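Local coordinates for UV damage endonuclease (Sulfolobus acidocaldarius, PDB 3TC3), which probably cleaves DNA at sites of ultraviolet damage, as a manganese-binding repair endonuclease built on a TIM barrel, at residues L75-S81 with S115-H121; H162-S166 with K199-V203; T266-E270 with K298-V302. All coordinates share one frame; numbering follows the deposited sequence.

Interaction 1: L75-S81 with S115-H121; sequences LFFRISS and SIRISMH
Phe76, Phe77 and Arg78 run parallel to Arg117, Ile118 and Ser119, the axes of the two short strands 4.8 Å apart and at 19°. Four backbone hydrogen bonds join them: Leu75 O takes Arg117 N, Phe77 O takes Ser119 N, and in return Phe77 N reaches Arg117 O and Ile79 N reaches Ser119 O. At the C-terminal end one water carries the pairing on, accepting from His121 N at 2.8 Å and donating to Ile79 O at 2.7 Å, with Ser81 OG as a third partner. On the face bearing Phe76 and Arg78, the Phe76 ring turns its edge to Arg117 O (CD1 to O 3.3 Å). Arg78 bends at chi3 (-64°), which lays a face of its guanidinium against His121 CB, while Ser119 OG sits at the guanidinium edge, NE to OG 3.8 Å. NH2 makes salt bridges to the manganese ligands Asp251 and Glu288. A leucine here would probably strip those two carboxylates of the arginine that braces them and take away the flat group against His121 CB. The other face is apolar: Ile79 CD1 packs on Ile118 CG2 at 3.7 Å, and Met120 CG on Ile79 CB at 4.0 Å. Phe77 is covered there by helix 48-71, Ile118 and Met120 by helix 133-153; backbone bonds to Tyr26 and Lys158 continue the barrel sheet on both sides.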
loop_
_atom_site.group_PDB
_atom_site.type_symbol
_atom_site.label_atom_id
_atom_site.label_comp_id
_atom_site.label_asym_id
_atom_site.label_seq_id
_atom_site.Cartn_x
_atom_site.Cartn_y
_atom_site.Cartn_z
ATOM N N LEU A 75 -4.731 0.274 13.671
ATOM C CA LEU A 75 -4.463 1.723 13.469
ATOM C C LEU A 75 -3.701 1.998 12.166
ATOM O O LEU A 75 -3.248 3.100 11.927
ATOM C CB LEU A 75 -3.724 2.345 14.660
ATOM C CG LEU A 75 -4.484 2.391 16.012
ATOM C CD1 LEU A 75 -3.738 3.228 16.958
ATOM C CD2 LEU A 75 -5.861 2.784 15.835
ATOM N N PHE A 76 -3.675 0.991 11.281
ATOM C CA PHE A 76 -3.026 1.154 9.932
ATOM C C PHE A 76 -4.064 0.561 8.931
ATOM O O PHE A 76 -4.775 -0.414 9.210
ATOM C CB PHE A 76 -1.685 0.310 10.007
ATOM C CG PHE A 76 -0.762 0.393 8.784
ATOM C CD1 PHE A 76 -0.867 1.418 7.787
ATOM C CD2 PHE A 76 0.300 -0.555 8.738
ATOM C CE1 PHE A 76 0.094 1.427 6.742
ATOM C CE2 PHE A 76 1.244 -0.579 7.685
ATOM C CZ PHE A 76 1.142 0.466 6.668
ATOM N N PHE A 77 -4.153 1.167 7.742
ATOM C CA PHE A 77 -5.068 0.642 6.711
ATOM C C PHE A 77 -4.531 0.971 5.343
ATOM O O PHE A 77 -3.951 2.036 5.142
ATOM C CB PHE A 77 -6.472 1.276 6.881
ATOM C CG PHE A 77 -7.515 0.547 6.090
ATOM C CD1 PHE A 77 -7.889 -0.789 6.434
ATOM C CD2 PHE A 77 -8.158 1.172 4.955
ATOM C CE1 PHE A 77 -8.805 -1.472 5.575
ATOM C CE2 PHE A 77 -9.108 0.470 4.173
ATOM C CZ PHE A 77 -9.462 -0.879 4.525
ATOM N N ARG A 78 -4.765 0.061 4.409
ATOM C CA ARG A 78 -4.408 0.270 2.978
ATOM C C ARG A 78 -5.696 0.564 2.230
ATOM O O ARG A 78 -6.521 -0.314 2.033
ATOM C CB ARG A 78 -3.574 -0.859 2.314
ATOM C CG ARG A 78 -3.125 -0.382 0.857
ATOM C CD ARG A 78 -2.407 -1.590 0.119
ATOM N NE ARG A 78 -1.154 -1.973 0.835
ATOM C CZ ARG A 78 -0.619 -3.186 0.618
ATOM N NH1 ARG A 78 -1.168 -4.025 -0.249
ATOM N NH2 ARG A 78 0.454 -3.525 1.218
ATOM N N ILE A 79 -5.914 1.835 1.874
ATOM C CA ILE A 79 -7.178 2.221 1.163
ATOM C C ILE A 79 -7.174 1.643 -0.251
ATOM O O ILE A 79 -6.156 1.680 -0.965
ATOM C CB ILE A 79 -7.282 3.728 1.119
ATOM C CG1 ILE A 79 -7.462 4.253 2.533
ATOM C CG2 ILE A 79 -8.476 4.165 0.213
ATOM C CD1 ILE A 79 -7.519 5.844 2.622
ATOM N N SER A 80 -8.323 1.087 -0.608
ATOM C CA SER A 80 -8.448 0.478 -1.925
ATOM C C SER A 80 -8.248 1.481 -3.085
ATOM O O SER A 80 -8.766 2.621 -3.019
ATOM C CB SER A 80 -9.892 -0.108 -2.067
ATOM O OG SER A 80 -10.057 -0.543 -3.432
ATOM N N SER A 81 -7.532 1.065 -4.101
ATOM C CA SER A 81 -7.381 1.886 -5.361
ATOM C C SER A 81 -8.680 1.967 -6.107
ATOM O O SER A 81 -8.839 2.847 -6.990
ATOM C CB SER A 81 -6.264 1.348 -6.243
ATOM O OG SER A 81 -5.065 1.352 -5.493
ATOM N N SER A 115 -4.946 9.054 14.814
ATOM C CA SER A 115 -3.568 8.593 14.528
ATOM C C SER A 115 -3.608 7.319 13.664
ATOM O O SER A 115 -2.868 6.376 13.935
ATOM C CB SER A 115 -2.846 8.298 15.838
ATOM O OG SER A 115 -2.661 9.518 16.512
ATOM N N ILE A 116 -4.440 7.325 12.639
ATOM C CA ILE A 116 -4.479 6.137 11.782
ATOM C C ILE A 116 -3.456 6.348 10.650
ATOM O O ILE A 116 -3.355 7.441 10.053
ATOM C CB ILE A 116 -5.871 5.843 11.268
ATOM C CG1 ILE A 116 -6.789 5.496 12.466
ATOM C CG2 ILE A 116 -5.867 4.764 10.181
ATOM C CD1 ILE A 116 -8.221 5.394 12.100
ATOM N N ARG A 117 -2.665 5.343 10.368
ATOM C CA ARG A 117 -1.640 5.468 9.283
ATOM C C ARG A 117 -2.259 4.895 8.036
ATOM O O ARG A 117 -2.950 3.893 8.113
ATOM C CB ARG A 117 -0.436 4.633 9.660
ATOM C CG ARG A 117 0.785 4.750 8.810
ATOM C CD ARG A 117 1.810 5.598 9.432
ATOM N NE ARG A 117 2.916 5.916 8.534
ATOM C CZ ARG A 117 4.134 5.378 8.607
ATOM N NH1 ARG A 117 4.474 4.388 9.460
ATOM N NH2 ARG A 117 5.049 5.940 7.783
ATOM N N ILE A 118 -1.933 5.499 6.897
ATOM C CA ILE A 118 -2.587 5.086 5.615
ATOM C C ILE A 118 -1.542 4.778 4.522
ATOM O O ILE A 118 -0.554 5.536 4.313
ATOM C CB ILE A 118 -3.501 6.250 5.103
ATOM C CG1 ILE A 118 -4.737 6.418 6.037
ATOM C CG2 ILE A 118 -4.004 6.007 3.694
ATOM C CD1 ILE A 118 -5.606 5.145 6.190
ATOM N N SER A 119 -1.773 3.714 3.789
ATOM C CA SER A 119 -0.996 3.457 2.590
ATOM C C SER A 119 -1.989 3.132 1.445
ATOM O O SER A 119 -3.217 2.971 1.681
ATOM C CB SER A 119 -0.024 2.303 2.753
ATOM O OG SER A 119 -0.747 1.103 2.976
ATOM N N MET A 120 -1.484 3.193 0.207
ATOM C CA MET A 120 -2.226 2.713 -0.952
ATOM C C MET A 120 -1.212 2.020 -1.819
ATOM O O MET A 120 -0.052 2.421 -1.875
ATOM C CB MET A 120 -2.891 3.825 -1.772
ATOM C CG MET A 120 -3.966 4.626 -0.925
ATOM S SD MET A 120 -4.837 5.834 -2.018
ATOM C CE MET A 120 -5.914 4.693 -2.926
ATOM N N HIS A 121 -1.701 1.051 -2.633
ATOM C CA HIS A 121 -0.802 0.327 -3.592
ATOM C C HIS A 121 -1.566 0.252 -4.904
ATOM O O HIS A 121 -2.477 -0.549 -5.075
ATOM C CB HIS A 121 -0.569 -1.093 -3.032
ATOM C CG HIS A 121 0.243 -2.039 -3.923
ATOM N ND1 HIS A 121 -0.269 -2.686 -4.969
ATOM C CD2 HIS A 121 1.542 -2.530 -3.757
ATOM C CE1 HIS A 121 0.661 -3.525 -5.501
ATOM N NE2 HIS A 121 1.765 -3.446 -4.746
HETATM O O HOH W 1 -4.492 0.643 -2.787
#

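Interaction 2: H162-S166 with K199-V203; sequences HVGSS and KVFSV
Val163 and Phe201 bring their backbones to 6.8 Å between CA atoms, and Ser166 and Val200 to 7.2 Å, so the two loop segments meet through side chains and carbonyl oxygens, without strand pairing. The Phe201 ring lies between the two segments. Val163 crosses it at about a right angle: CG1, anti to the backbone N (chi1 175°), stands over the ring centre, 3.8 Å from the centroid and only 7° off the normal, a CH-pi contact, while CB presses on CD2 at 3.5 Å. The opposite face is taken by Val200 CG1 from the neighbouring residue of the same loop, 3.6 Å above the plane, so the ring is held between two valine methyls. That methyl also meets Ser166 CB, at 3.7 Å, and so joins the far end of 162-166 to the ring. Two carbonyl oxygens come to the ring edge, Ser165 O at 3.5 Å from CZ and Gly164 O at 3.8 Å from CE2. Gly164 has a positive phi of 120°, where a side chain would be jammed against the carbonyl O of Val163; the turn there carries the chain round the ring edge. Asp197 fixes the other loop by accepting the backbone N of Lys199, Val200 and Phe201, and Ser202 is the N-cap of helix 203-213. Leu174 and Ser173 of helix 170-181 pack on Phe201, Phe177 packs on Val163, and Asn129 ND2 hydrogen-bonds to Ser165 O. No hydrogen bond crosses between the segments: the hold is mainly dispersion on the Val163 face of the ring, the Val200 face being covered from within its own loop, with the carbonyl oxygens probably drawn to the slightly positive hydrogens of the ring edge.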
loop_
_atom_site.group_PDB
_atom_site.type_symbol
_atom_site.label_atom_id
_atom_site.label_comp_id
_atom_site.label_asym_id
_atom_site.label_seq_id
_atom_site.Cartn_x
_atom_site.Cartn_y
_atom_site.Cartn_z
ATOM N N HIS A 162 6.048 -1.216 -6.838
ATOM C CA HIS A 162 7.258 -1.965 -7.186
ATOM C C HIS A 162 8.086 -1.155 -8.148
ATOM O O HIS A 162 7.673 -0.127 -8.758
ATOM C CB HIS A 162 6.811 -3.266 -7.819
ATOM C CG HIS A 162 6.262 -4.216 -6.836
ATOM N ND1 HIS A 162 5.080 -4.821 -6.997
ATOM C CD2 HIS A 162 6.767 -4.649 -5.611
ATOM C CE1 HIS A 162 4.861 -5.671 -5.947
ATOM N NE2 HIS A 162 5.889 -5.557 -5.100
ATOM N N VAL A 163 9.351 -1.575 -8.340
ATOM C CA VAL A 163 10.223 -0.862 -9.233
ATOM C C VAL A 163 9.671 -0.913 -10.673
ATOM O O VAL A 163 9.793 0.047 -11.453
ATOM C CB VAL A 163 11.704 -1.368 -9.110
ATOM C CG1 VAL A 163 12.500 -0.681 -10.130
ATOM C CG2 VAL A 163 12.202 -1.002 -7.751
ATOM N N GLY A 164 9.151 -2.087 -10.999
ATOM C CA GLY A 164 8.484 -2.183 -12.266
ATOM C C GLY A 164 9.118 -3.219 -13.215
ATOM O O GLY A 164 9.322 -4.412 -12.905
ATOM N N SER A 165 9.488 -2.734 -14.403
ATOM C CA SER A 165 10.023 -3.557 -15.483
ATOM C C SER A 165 11.511 -3.843 -15.331
ATOM O O SER A 165 12.213 -2.995 -14.805
ATOM C CB SER A 165 9.738 -2.688 -16.742
ATOM O OG SER A 165 10.385 -3.179 -17.885
ATOM N N SER A 166 11.996 -4.957 -15.918
ATOM C CA SER A 166 13.434 -5.190 -15.990
ATOM C C SER A 166 13.905 -5.224 -17.463
ATOM O O SER A 166 14.990 -5.760 -17.735
ATOM C CB SER A 166 13.853 -6.509 -15.290
ATOM O OG SER A 166 13.166 -7.563 -15.899
ATOM N N LYS A 199 10.656 -11.431 -7.717
ATOM C CA LYS A 199 11.174 -11.885 -8.993
ATOM C C LYS A 199 12.444 -11.175 -9.501
ATOM O O LYS A 199 13.328 -11.853 -10.049
ATOM C CB LYS A 199 10.115 -11.784 -10.091
ATOM C CG LYS A 199 8.825 -12.498 -9.838
ATOM C CD LYS A 199 8.936 -14.054 -9.930
ATOM C CE LYS A 199 7.537 -14.775 -9.912
ATOM N NZ LYS A 199 6.509 -14.034 -9.081
ATOM N N VAL A 200 12.558 -9.871 -9.326
ATOM C CA VAL A 200 13.635 -9.129 -9.911
ATOM C C VAL A 200 14.326 -8.145 -8.985
ATOM O O VAL A 200 15.525 -8.231 -8.827
ATOM C CB VAL A 200 13.146 -8.325 -11.132
ATOM C CG1 VAL A 200 14.367 -7.543 -11.773
ATOM C CG2 VAL A 200 12.640 -9.353 -12.214
ATOM N N PHE A 201 13.532 -7.282 -8.341
ATOM C CA PHE A 201 14.120 -6.199 -7.570
ATOM C C PHE A 201 14.123 -6.487 -6.066
ATOM O O PHE A 201 13.100 -6.423 -5.379
ATOM C CB PHE A 201 13.439 -4.824 -7.855
ATOM C CG PHE A 201 13.652 -4.412 -9.256
ATOM C CD1 PHE A 201 14.957 -4.028 -9.696
ATOM C CD2 PHE A 201 12.602 -4.556 -10.222
ATOM C CE1 PHE A 201 15.174 -3.716 -11.061
ATOM C CE2 PHE A 201 12.835 -4.275 -11.586
ATOM C CZ PHE A 201 14.062 -3.817 -12.003
ATOM N N SER A 202 15.307 -6.757 -5.551
ATOM C CA SER A 202 15.493 -7.161 -4.180
ATOM C C SER A 202 15.542 -5.958 -3.236
ATOM O O SER A 202 15.544 -4.810 -3.728
ATOM C CB SER A 202 16.860 -7.903 -4.083
ATOM O OG SER A 202 17.926 -6.957 -4.382
ATOM N N VAL A 203 15.613 -6.193 -1.957
ATOM C CA VAL A 203 15.899 -5.128 -0.986
ATOM C C VAL A 203 17.161 -4.336 -1.380
ATOM O O VAL A 203 17.166 -3.088 -1.362
ATOM C CB VAL A 203 15.971 -5.678 0.404
ATOM C CG1 VAL A 203 16.382 -4.576 1.409
ATOM C CG2 VAL A 203 14.548 -6.172 0.786
#

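Interaction 3: T266-E270 with K298-V302; sequences TTINE and KAVKV
The flat peptide carbonyl of Ile268 is met in its plane by Lys298 NZ, 2.8 Å from Ile268 O, the C=O...N angle being 157°. A second flat group, the Glu270 carboxylate, offers OE1 to Lys301 NZ in a weak, 3.4 Å salt bridge, the two side chains crossing at about a right angle; OE2 pairs with Arg274 outside the contact. Val302 CG2 packs beside the same carboxylate, 3.9 Å from OE2. The ammonium of Lys298 is gripped twice, because it also donates to Thr267 OG1 at 2.7 Å. That hydroxyl is further hydrogen-bonded to Ser295 and to Asp291, whose negative charge may make it a better acceptor for the lysine. The extended Lys298 chain runs antiparallel alongside Ile268. With CG1 between its backbone N and carbonyl carbon (chi1 58°), Ile268 sends that branch to the helix, CG1 onto Lys298 CD at 3.8 Å and CD1 onto Ala299 CB at 4.1 Å. Phe273 backs Ile268, Ala299 and Val302 from helix 270-279. Asn269 is the N-cap of that helix, its OD1 taking Asn272 N. The arrangement is a helix start held against the last helix, 293-305, on the outer layer of a TIM barrel.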
loop_
_atom_site.group_PDB
_atom_site.type_symbol
_atom_site.label_atom_id
_atom_site.label_comp_id
_atom_site.label_asym_id
_atom_site.label_seq_id
_atom_site.Cartn_x
_atom_site.Cartn_y
_atom_site.Cartn_z
ATOM N N THR A 266 -3.722 -17.773 3.103
ATOM C CA THR A 266 -5.136 -17.437 3.264
ATOM C C THR A 266 -5.398 -16.892 4.689
ATOM O O THR A 266 -6.480 -16.338 4.945
ATOM C CB THR A 266 -6.040 -18.675 2.984
ATOM O OG1 THR A 266 -5.475 -19.835 3.555
ATOM C CG2 THR A 266 -6.137 -18.838 1.472
ATOM N N THR A 267 -4.417 -17.062 5.580
ATOM C CA THR A 267 -4.524 -16.451 6.931
ATOM C C THR A 267 -3.124 -16.474 7.524
ATOM O O THR A 267 -2.269 -17.246 7.037
ATOM C CB THR A 267 -5.477 -17.338 7.850
ATOM O OG1 THR A 267 -5.795 -16.603 9.062
ATOM C CG2 THR A 267 -4.791 -18.693 8.262
ATOM N N ILE A 268 -2.876 -15.658 8.529
ATOM C CA ILE A 268 -1.557 -15.713 9.161
ATOM C C ILE A 268 -1.498 -16.918 10.099
ATOM O O ILE A 268 -2.482 -17.367 10.666
ATOM C CB ILE A 268 -1.153 -14.453 9.986
ATOM C CG1 ILE A 268 -2.172 -14.176 11.104
ATOM C CG2 ILE A 268 -1.054 -13.221 9.046
ATOM C CD1 ILE A 268 -1.561 -12.990 12.005
ATOM N N ASN A 269 -0.281 -17.451 10.238
ATOM C CA ASN A 269 -0.044 -18.468 11.237
ATOM C C ASN A 269 0.513 -17.803 12.509
ATOM O O ASN A 269 1.496 -17.047 12.465
ATOM C CB ASN A 269 0.987 -19.463 10.663
ATOM C CG ASN A 269 1.379 -20.512 11.695
ATOM O OD1 ASN A 269 2.145 -20.251 12.621
ATOM N ND2 ASN A 269 0.800 -21.687 11.561
ATOM N N GLU A 270 -0.171 -18.040 13.613
ATOM C CA GLU A 270 0.183 -17.285 14.819
ATOM C C GLU A 270 1.611 -17.541 15.244
ATOM O O GLU A 270 2.276 -16.601 15.730
ATOM C CB GLU A 270 -0.760 -17.626 15.986
ATOM C CG GLU A 270 -0.179 -17.253 17.372
ATOM C CD GLU A 270 -1.144 -17.441 18.532
ATOM O OE1 GLU A 270 -2.228 -18.037 18.334
ATOM O OE2 GLU A 270 -0.854 -16.932 19.617
ATOM N N LYS A 298 -6.123 -11.463 14.827
ATOM C CA LYS A 298 -5.190 -12.435 15.431
ATOM C C LYS A 298 -3.925 -11.635 15.751
ATOM O O LYS A 298 -3.328 -11.790 16.849
ATOM C CB LYS A 298 -4.882 -13.533 14.419
ATOM C CG LYS A 298 -6.004 -14.556 13.955
ATOM C CD LYS A 298 -5.368 -15.453 12.752
ATOM C CE LYS A 298 -6.102 -16.710 12.416
ATOM N NZ LYS A 298 -5.113 -17.438 11.530
ATOM N N ALA A 299 -3.481 -10.726 14.839
ATOM C CA ALA A 299 -2.241 -10.037 15.144
ATOM C C ALA A 299 -2.346 -9.048 16.338
ATOM O O ALA A 299 -1.398 -8.923 17.111
ATOM C CB ALA A 299 -1.765 -9.294 13.850
ATOM N N VAL A 300 -3.509 -8.363 16.470
ATOM C CA VAL A 300 -3.701 -7.439 17.590
ATOM C C VAL A 300 -3.601 -8.272 18.906
ATOM O O VAL A 300 -2.926 -7.802 19.843
ATOM C CB VAL A 300 -5.092 -6.806 17.438
ATOM C CG1 VAL A 300 -5.528 -6.142 18.761
ATOM C CG2 VAL A 300 -5.057 -5.735 16.440
ATOM N N LYS A 301 -4.212 -9.428 18.888
ATOM C CA LYS A 301 -4.213 -10.322 20.096
ATOM C C LYS A 301 -2.775 -10.701 20.472
ATOM O O LYS A 301 -2.411 -10.528 21.641
ATOM C CB LYS A 301 -5.070 -11.544 19.844
ATOM C CG LYS A 301 -5.260 -12.454 21.065
ATOM C CD LYS A 301 -5.704 -13.857 20.606
ATOM C CE LYS A 301 -4.424 -14.716 20.418
ATOM N NZ LYS A 301 -4.559 -16.047 19.696
ATOM N N VAL A 302 -1.922 -11.057 19.484
ATOM C CA VAL A 302 -0.512 -11.405 19.744
ATOM C C VAL A 302 0.224 -10.179 20.260
ATOM O O VAL A 302 0.978 -10.244 21.236
ATOM C CB VAL A 302 0.147 -12.023 18.472
ATOM C CG1 VAL A 302 1.628 -12.158 18.630
ATOM C CG2 VAL A 302 -0.500 -13.360 18.111
#

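In the fold
Along the chain the three contacts follow one another, and all belong to the same eight-stranded parallel barrel. Interaction 1 lies in its wall, joining strands 76-78 and 117-120, with the side chain of Arg78 about 5 Å from the bound manganese. Interaction 2 joins the loops that leave strands 158-162 and 192-195; its centre is about 23 Å from that of interaction 1, with the His121 ring, in one of its two conformers, close to that of His162. Interaction 3 ties the loop after strand 249-252 to the last helix; its centre lies about 19 Å from that of interaction 1 and about 28 Å from that of interaction 2, without touching either. The side chains of Phe201 and Ile268 are both about 12 Å from the metal, so these two contacts stand back from it, while interaction 1 borders it through Arg78.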